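Local coordinates for putative uncharacterized protein (Leishmania major, PDB 3M3I) that is of unknown function but belongs to the DUF985 family of the cupin superfamily and may act as a two-fold symmetric dimer, at the interface of chains A and B. Sequence-based numbering; all coordinates share one arbitrary frame. Chains: chain A/B, Putative uncharacterized protein.

The interface of chains A and B. Residues chain A 28, 42, 63-64, 87, 175; chain B 85, 146-147.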
loop_
_atom_site.group_PDB
_atom_site.type_symbol
_atom_site.label_atom_id
_atom_site.label_comp_id
_atom_site.label_asym_id
_atom_site.label_seq_id
_atom_site.Cartn_x
_atom_site.Cartn_y
_atom_site.Cartn_z
ATOM N N LEU A 28 9.977 0.359 13.967
ATOM C CA LEU A 28 9.641 1.217 12.827
ATOM C C LEU A 28 9.787 2.698 13.161
ATOM O O LEU A 28 9.438 3.554 12.356
ATOM C CB LEU A 28 8.225 0.911 12.322
ATOM C CG LEU A 28 8.003 -0.531 11.844
ATOM C CD1 LEU A 28 6.536 -0.771 11.585
ATOM C CD2 LEU A 28 8.827 -0.831 10.613
ATOM N N VAL A 42 8.004 7.200 5.022
ATOM C CA VAL A 42 8.842 6.173 4.436
ATOM C C VAL A 42 9.370 6.714 3.131
ATOM O O VAL A 42 10.532 7.078 3.055
ATOM C CB VAL A 42 8.078 4.844 4.254
ATOM C CG1 VAL A 42 9.025 3.725 3.882
ATOM C CG2 VAL A 42 7.338 4.503 5.541
ATOM N N ILE A 63 3.364 6.045 4.354
ATOM C CA ILE A 63 3.683 6.006 5.781
ATOM C C ILE A 63 3.348 4.657 6.387
ATOM O O ILE A 63 2.573 3.895 5.839
ATOM C CB ILE A 63 2.917 7.085 6.600
ATOM C CG1 ILE A 63 1.418 6.813 6.622
ATOM C CG2 ILE A 63 3.163 8.493 6.059
ATOM C CD1 ILE A 63 0.677 7.636 7.660
ATOM N N TYR A 64 3.976 4.367 7.521
ATOM C CA TYR A 64 3.531 3.323 8.414
ATOM C C TYR A 64 2.593 3.973 9.434
ATOM O O TYR A 64 2.918 4.997 9.996
ATOM C CB TYR A 64 4.708 2.727 9.136
ATOM C CG TYR A 64 5.616 1.835 8.316
ATOM C CD1 TYR A 64 5.162 0.625 7.796
ATOM C CD2 TYR A 64 6.940 2.170 8.113
ATOM C CE1 TYR A 64 6.008 -0.206 7.082
ATOM C CE2 TYR A 64 7.784 1.352 7.398
ATOM C CZ TYR A 64 7.322 0.166 6.890
ATOM O OH TYR A 64 8.179 -0.651 6.185
ATOM N N HIS A 87 -0.959 -4.983 7.718
ATOM C CA HIS A 87 0.331 -5.670 7.913
ATOM C C HIS A 87 0.317 -6.629 9.100
ATOM O O HIS A 87 0.797 -7.756 8.981
ATOM C CB HIS A 87 1.453 -4.658 8.130
ATOM C CG HIS A 87 1.835 -3.896 6.901
ATOM N ND1 HIS A 87 1.936 -4.484 5.661
ATOM C CD2 HIS A 87 2.191 -2.602 6.731
ATOM C CE1 HIS A 87 2.316 -3.583 4.775
ATOM N NE2 HIS A 87 2.479 -2.434 5.399
ATOM N N SER A 175 0.109 0.201 6.499
ATOM C CA SER A 175 0.736 1.224 5.693
ATOM C C SER A 175 -0.371 2.042 5.062
ATOM O O SER A 175 -1.413 1.498 4.719
ATOM C CB SER A 175 1.618 0.606 4.616
ATOM O OG SER A 175 2.757 0.010 5.181
ATOM N N MET B 85 3.367 -3.985 -0.453
ATOM C CA MET B 85 2.954 -4.062 0.951
ATOM C C MET B 85 2.665 -5.501 1.326
ATOM O O MET B 85 1.853 -6.130 0.662
ATOM C CB MET B 85 1.669 -3.253 1.180
ATOM C CG MET B 85 1.841 -1.874 1.848
ATOM S SD MET B 85 2.306 -0.480 0.788
ATOM C CE MET B 85 1.370 -0.818 -0.708
ATOM N N LEU B 146 8.093 -4.557 5.499
ATOM C CA LEU B 146 6.647 -4.616 5.365
ATOM C C LEU B 146 6.214 -3.880 4.129
ATOM O O LEU B 146 5.215 -4.225 3.510
ATOM C CB LEU B 146 5.966 -4.016 6.596
ATOM C CG LEU B 146 5.928 -4.867 7.858
ATOM C CD1 LEU B 146 5.264 -4.071 8.954
ATOM C CD2 LEU B 146 5.188 -6.176 7.643
ATOM N N GLN B 147 6.983 -2.857 3.779
ATOM C CA GLN B 147 6.723 -2.047 2.613
ATOM C C GLN B 147 8.056 -1.745 1.947
ATOM O O GLN B 147 9.073 -1.670 2.620
ATOM C CB GLN B 147 6.035 -0.751 3.056
ATOM C CG GLN B 147 5.757 0.256 1.948
ATOM C CD GLN B 147 5.677 1.680 2.467
ATOM O OE1 GLN B 147 6.140 2.607 1.805
ATOM N NE2 GLN B 147 5.096 1.859 3.658
#
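The hydroxyl OG of A:Ser175 is hydrogen-bonded within its own chain to NE2 of A:His87 at 2.5 Å, in a direction that is not decided. From the partner, the amide NE2 of B:Gln147 donates a weak hydrogen bond to the same OG at 3.3 Å (147° at the hydrogen). B:Gln147 enters chain A with CG anti to its backbone N (chi1 177°) and an extended chain beyond, a shape that carries the amide in among strands 38-44, 61-67 and 172-179. There NE2 also sits above one face of the A:Tyr64 ring, towards the rim, with ring and amide planes 48° apart, while CD2 of A:Leu28 lies over the opposite face, also towards the rim. The amide oxygen OE1 turns towards A:Val42, meeting its CG1 at 3.7 Å. The preceding residue, B:Leu146, lays CB over the centre of the A:His87 imidazole, 3.9 Å from the centroid, and its methyls lean on CB and CG of that histidine. CB of the same leucine also touches CE1 of A:Tyr64 and thus sits between the two rings. The leucine over one face and the A:Ser175 bond to NE2 should together limit rotation of the imidazole. This patch recurs with the chains exchanged; the structure alone does not show whether the dimer is biological. At the edge of the imidazole, CG of B:Met85 comes to 3.4 Å from CE1 of A:His87.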